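Local coordinates for UPF0045 protein MJ1052 (Methanocaldococcus jannaschii, PDB 2EPI) that is of unknown function but, as a UPF0045 member of the thiamine-binding protein family, may bind thiamine or a similar small molecule, at residues 8-13 and 41-46; 51-56 and 78-83. All coordinates share one frame; numbering follows the deposited sequence.

Contact 1: 8-13 and 41-46; sequences VAEVSI and ETNAMG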
loop_
_atom_site.group_PDB
_atom_site.type_symbol
_atom_site.label_atom_id
_atom_site.label_comp_id
_atom_site.label_asym_id
_atom_site.label_seq_id
_atom_site.Cartn_x
_atom_site.Cartn_y
_atom_site.Cartn_z
ATOM N N VAL A 8 -4.434 12.519 -8.553
ATOM C CA VAL A 8 -5.124 12.285 -7.287
ATOM C C VAL A 8 -4.190 11.341 -6.545
ATOM O O VAL A 8 -3.590 10.455 -7.153
ATOM C CB VAL A 8 -6.487 11.593 -7.480
ATOM C CG1 VAL A 8 -7.157 11.388 -6.123
ATOM C CG2 VAL A 8 -7.375 12.435 -8.370
ATOM N N ALA A 9 -4.049 11.521 -5.240
ATOM C CA ALA A 9 -3.145 10.656 -4.493
ATOM C C ALA A 9 -3.648 10.401 -3.086
ATOM O O ALA A 9 -4.577 11.054 -2.623
ATOM C CB ALA A 9 -1.774 11.298 -4.431
ATOM N N GLU A 10 -3.042 9.426 -2.420
ATOM C CA GLU A 10 -3.405 9.140 -1.042
ATOM C C GLU A 10 -2.123 8.955 -0.255
ATOM O O GLU A 10 -1.195 8.278 -0.701
ATOM C CB GLU A 10 -4.277 7.891 -0.927
ATOM C CG GLU A 10 -4.728 7.636 0.515
ATOM C CD GLU A 10 -5.776 6.549 0.631
ATOM O OE1 GLU A 10 -5.590 5.480 0.016
ATOM O OE2 GLU A 10 -6.786 6.764 1.347
ATOM N N VAL A 11 -2.073 9.573 0.916
ATOM C CA VAL A 11 -0.893 9.495 1.760
ATOM C C VAL A 11 -1.249 9.003 3.153
ATOM O O VAL A 11 -2.287 9.365 3.704
ATOM C CB VAL A 11 -0.228 10.878 1.911
ATOM C CG1 VAL A 11 0.911 10.805 2.932
ATOM C CG2 VAL A 11 0.287 11.369 0.557
ATOM N N SER A 12 -0.392 8.160 3.709
ATOM C CA SER A 12 -0.590 7.683 5.067
ATOM C C SER A 12 0.797 7.656 5.683
ATOM O O SER A 12 1.772 7.258 5.040
ATOM C CB SER A 12 -1.219 6.289 5.096
ATOM O OG SER A 12 -0.329 5.303 4.611
ATOM N N ILE A 13 0.886 8.110 6.923
ATOM C CA ILE A 13 2.158 8.144 7.619
ATOM C C ILE A 13 2.003 7.383 8.920
ATOM O O ILE A 13 1.108 7.671 9.722
ATOM C CB ILE A 13 2.577 9.594 7.902
ATOM C CG1 ILE A 13 2.702 10.350 6.579
ATOM C CG2 ILE A 13 3.891 9.624 8.671
ATOM C CD1 ILE A 13 2.787 11.841 6.727
ATOM N N GLU A 41 -8.520 15.839 1.394
ATOM C CA GLU A 41 -9.665 15.077 1.878
ATOM C C GLU A 41 -9.175 13.947 2.777
ATOM O O GLU A 41 -8.784 12.889 2.295
ATOM C CB GLU A 41 -10.453 14.489 0.705
ATOM C CG GLU A 41 -11.146 15.524 -0.172
ATOM C CD GLU A 41 -12.140 16.369 0.602
ATOM O OE1 GLU A 41 -12.895 15.795 1.414
ATOM O OE2 GLU A 41 -12.176 17.602 0.394
ATOM N N THR A 42 -9.201 14.183 4.082
ATOM C CA THR A 42 -8.748 13.196 5.057
ATOM C C THR A 42 -9.821 12.174 5.404
ATOM O O THR A 42 -10.983 12.520 5.612
ATOM C CB THR A 42 -8.302 13.881 6.373
ATOM O OG1 THR A 42 -7.140 14.682 6.127
ATOM C CG2 THR A 42 -7.971 12.837 7.440
ATOM N N ASN A 43 -9.429 10.908 5.437
ATOM C CA ASN A 43 -10.344 9.846 5.813
ATOM C C ASN A 43 -9.720 9.119 7.002
ATOM O O ASN A 43 -8.636 9.487 7.456
ATOM C CB ASN A 43 -10.627 8.905 4.628
ATOM C CG ASN A 43 -9.385 8.215 4.093
ATOM O OD1 ASN A 43 -8.818 7.337 4.743
ATOM N ND2 ASN A 43 -8.969 8.598 2.887
ATOM N N ALA A 44 -10.397 8.102 7.518
ATOM C CA ALA A 44 -9.903 7.377 8.679
ATOM C C ALA A 44 -8.641 6.540 8.479
ATOM O O ALA A 44 -8.069 6.065 9.455
ATOM C CB ALA A 44 -11.022 6.497 9.243
ATOM N N MET A 45 -8.199 6.359 7.235
ATOM C CA MET A 45 -7.009 5.544 6.979
ATOM C C MET A 45 -5.884 6.244 6.206
ATOM O O MET A 45 -4.845 5.643 5.922
ATOM C CB MET A 45 -7.407 4.266 6.234
ATOM C CG MET A 45 -8.236 3.280 7.061
ATOM S SD MET A 45 -7.311 2.577 8.460
ATOM C CE MET A 45 -6.259 1.376 7.624
ATOM N N GLY A 46 -6.089 7.504 5.866
ATOM C CA GLY A 46 -5.074 8.239 5.134
ATOM C C GLY A 46 -5.664 9.551 4.668
ATOM O O GLY A 46 -6.775 9.907 5.064
#
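Asn43, at the tip of the beta hairpin joining strands 39-43 and 46-50, reaches across to Glu10 on strand 6-16, and the same amide shapes the hairpin through an Asx turn. Its ND2 donates to Glu10 OE2 at 3.2 Å with an N-H...O angle of 164°. The oxygen lies 12° out of the amide plane and is approached nearly along its C-O axis. The two side chains cross at about a right angle, with carboxylate and amide planes 69° apart, and Glu10 runs out extended with CG anti to the backbone N. Gly46, lacking a side chain, brings its CA to 3.3 Å from Val11 O. Next along the strand, Ser12 meets the turn through carbon, its CB 3.8 Å from Met45 O. The other end of the Asn43 amide serves the turn: OD1 accepts from Met45 N at 2.7 Å. An alanine in place of Asn43 would probably leave Glu10 OE2 without this N-H and Met45 N without its acceptor, so that the turn could shift. Glu10 OE2 also lies close to Glu10 OE2 of the second subunit, and the amide N-H may partly offset the repulsion between these like charges. Further out, backbone hydrogen bonding of Val11 with Thr47 sets strand 46-50 beside 6-16. The hairpin itself is closed by Asn43 N donating to Gly46 O at 2.9 Å.

Contact 2: 51-56 and 78-83; sequences GDLDEI and LKIDER
Glu82 OE1 is gripped by two groups, through a salt bridge to Arg5 NH2 and a hydrogen bond with His64 NE2 of the third subunit, while Leu53 CD2 approaches it at 4.4 Å. This buried carboxylate oxygen has polar partners in two chains and a methyl group beside it. Apart from this carboxylate, the contact is apolar. Ile80 CD1 sits against two side chains from the first turn of helix 53-68, being 4.1 Å from Leu53 CD1 and also 4.1 Å from Ile56 CG2. The Leu53 side chain meets Ile80 at a slant, whereas those of Ile56 and Ile80 run past one another in opposite senses. Ile56 CG2, anti to its own backbone N, also meets Leu78 CD1 at 3.9 Å. Leu78, Ile80 and Glu82, alternate along the strand, therefore all face the helix, with CA atoms of Leu53 and Ile80 8.4 Å apart. The helix start is fixed by Asp52 at the N-cap: its OD2 accepts from Glu55 N at 3.2 Å, the N-H coming from the anti side, 25° out of the carboxylate plane. Asp52 OD1 is hydrogen-bonded to the backbone N of Arg5. Along the edge away from strand 6-16, residues 78-83 pair antiparallel with a strand of the third subunit, carrying the sheet across the interface. Helices 23-33 and 53-68 on one sheet face, in beta-alpha-beta-beta-alpha-beta order, are characteristic of the ferredoxin-like fold.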
loop_
_atom_site.group_PDB
_atom_site.type_symbol
_atom_site.label_atom_id
_atom_site.label_comp_id
_atom_site.label_asym_id
_atom_site.label_seq_id
_atom_site.Cartn_x
_atom_site.Cartn_y
_atom_site.Cartn_z
ATOM N N GLY A 51 -3.924 17.654 -6.934
ATOM C CA GLY A 51 -3.114 18.795 -7.320
ATOM C C GLY A 51 -1.933 18.393 -8.177
ATOM O O GLY A 51 -1.871 17.268 -8.664
ATOM N N ASP A 52 -0.995 19.321 -8.354
ATOM C CA ASP A 52 0.195 19.081 -9.161
ATOM C C ASP A 52 1.067 17.971 -8.575
ATOM O O ASP A 52 1.291 17.920 -7.365
ATOM C CB ASP A 52 1.017 20.365 -9.276
ATOM C CG ASP A 52 2.293 20.163 -10.065
ATOM O OD1 ASP A 52 2.207 19.990 -11.303
ATOM O OD2 ASP A 52 3.380 20.161 -9.445
ATOM N N LEU A 53 1.575 17.098 -9.441
ATOM C CA LEU A 53 2.404 15.979 -8.995
ATOM C C LEU A 53 3.628 16.406 -8.196
ATOM O O LEU A 53 3.933 15.813 -7.165
ATOM C CB LEU A 53 2.838 15.125 -10.191
ATOM C CG LEU A 53 3.740 13.920 -9.890
ATOM C CD1 LEU A 53 3.112 13.034 -8.822
ATOM C CD2 LEU A 53 3.959 13.127 -11.169
ATOM N N ASP A 54 4.334 17.432 -8.662
ATOM C CA ASP A 54 5.515 17.881 -7.945
ATOM C C ASP A 54 5.157 18.452 -6.576
ATOM O O ASP A 54 5.883 18.246 -5.606
ATOM C CB ASP A 54 6.287 18.919 -8.764
ATOM C CG ASP A 54 6.884 18.331 -10.025
ATOM O OD1 ASP A 54 7.355 17.176 -9.971
ATOM O OD2 ASP A 54 6.894 19.025 -11.066
ATOM N N GLU A 55 4.039 19.164 -6.491
ATOM C CA GLU A 55 3.631 19.729 -5.211
ATOM C C GLU A 55 3.277 18.613 -4.232
ATOM O O GLU A 55 3.576 18.707 -3.040
ATOM C CB GLU A 55 2.443 20.677 -5.390
ATOM C CG GLU A 55 2.801 21.947 -6.157
ATOM C CD GLU A 55 3.982 22.680 -5.538
ATOM O OE1 GLU A 55 3.872 23.104 -4.369
ATOM O OE2 GLU A 55 5.023 22.829 -6.217
ATOM N N ILE A 56 2.648 17.558 -4.734
ATOM C CA ILE A 56 2.273 16.437 -3.878
ATOM C C ILE A 56 3.520 15.713 -3.385
ATOM O O ILE A 56 3.581 15.285 -2.232
ATOM C CB ILE A 56 1.334 15.455 -4.624
ATOM C CG1 ILE A 56 -0.070 16.069 -4.702
ATOM C CG2 ILE A 56 1.288 14.100 -3.904
ATOM C CD1 ILE A 56 -1.075 15.242 -5.475
ATOM N N LEU A 78 2.782 6.775 -0.260
ATOM C CA LEU A 78 2.239 7.707 -1.240
ATOM C C LEU A 78 1.739 6.897 -2.430
ATOM O O LEU A 78 2.466 6.063 -2.970
ATOM C CB LEU A 78 3.315 8.693 -1.725
ATOM C CG LEU A 78 2.956 9.572 -2.939
ATOM C CD1 LEU A 78 1.791 10.502 -2.600
ATOM C CD2 LEU A 78 4.177 10.390 -3.359
ATOM N N LYS A 79 0.490 7.115 -2.819
ATOM C CA LYS A 79 -0.051 6.408 -3.971
ATOM C C LYS A 79 -0.540 7.464 -4.945
ATOM O O LYS A 79 -1.274 8.367 -4.559
ATOM C CB LYS A 79 -1.205 5.497 -3.559
ATOM C CG LYS A 79 -1.778 4.703 -4.720
ATOM C CD LYS A 79 -2.849 3.729 -4.257
ATOM C CE LYS A 79 -2.270 2.625 -3.390
ATOM N NZ LYS A 79 -3.355 1.756 -2.841
ATOM N N ILE A 80 -0.114 7.354 -6.199
ATOM C CA ILE A 80 -0.503 8.307 -7.231
ATOM C C ILE A 80 -1.374 7.629 -8.270
ATOM O O ILE A 80 -1.079 6.518 -8.703
ATOM C CB ILE A 80 0.730 8.883 -7.969
ATOM C CG1 ILE A 80 1.658 9.587 -6.978
ATOM C CG2 ILE A 80 0.279 9.843 -9.061
ATOM C CD1 ILE A 80 1.004 10.687 -6.193
ATOM N N ASP A 81 -2.447 8.305 -8.664
ATOM C CA ASP A 81 -3.356 7.786 -9.682
ATOM C C ASP A 81 -3.427 8.882 -10.736
ATOM O O ASP A 81 -4.001 9.943 -10.496
ATOM C CB ASP A 81 -4.747 7.547 -9.089
ATOM C CG ASP A 81 -5.670 6.794 -10.037
ATOM O OD1 ASP A 81 -5.495 6.909 -11.269
ATOM O OD2 ASP A 81 -6.582 6.093 -9.549
ATOM N N GLU A 82 -2.830 8.632 -11.897
ATOM C CA GLU A 82 -2.823 9.624 -12.966
ATOM C C GLU A 82 -3.271 9.045 -14.299
ATOM O O GLU A 82 -2.861 7.951 -14.681
ATOM C CB GLU A 82 -1.419 10.228 -13.116
ATOM C CG GLU A 82 -1.242 11.098 -14.363
ATOM C CD GLU A 82 0.084 11.833 -14.389
ATOM O OE1 GLU A 82 1.075 11.287 -13.859
ATOM O OE2 GLU A 82 0.141 12.951 -14.951
ATOM N N ARG A 83 -4.120 9.786 -15.001
ATOM C CA ARG A 83 -4.600 9.347 -16.304
ATOM C C ARG A 83 -4.535 10.528 -17.265
ATOM O O ARG A 83 -4.573 11.687 -16.844
ATOM C CB ARG A 83 -6.029 8.797 -16.199
ATOM C CG ARG A 83 -7.087 9.810 -15.796
ATOM C CD ARG A 83 -8.412 9.118 -15.505
ATOM N NE ARG A 83 -8.900 8.333 -16.637
ATOM C CZ ARG A 83 -9.976 7.552 -16.593
ATOM N NH1 ARG A 83 -10.675 7.450 -15.470
ATOM N NH2 ARG A 83 -10.356 6.873 -17.669
#

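Strand 6-16 connects the two contacts, whose centres are 12 Å apart. It lies between strands 46-50 and 73-83 in the sheet, and its alternating side chains face different partners: Glu10 serves contact 1, whereas Ala9 turns to the helix-covered face, its CB 3.3 Å from Ile80 CD1 of contact 2. Backbone pairing ties the segments directly, with probable hydrogen bonds of 2.9 Å from Asp81 N to Val8 O and from Lys79 N to Glu10 O. Contact 1 closes in the chain before contact 2 opens. Both reach the second subunit, and contact 2 also meets the third, so the sheet takes part in two interfaces of the four-chain assembly.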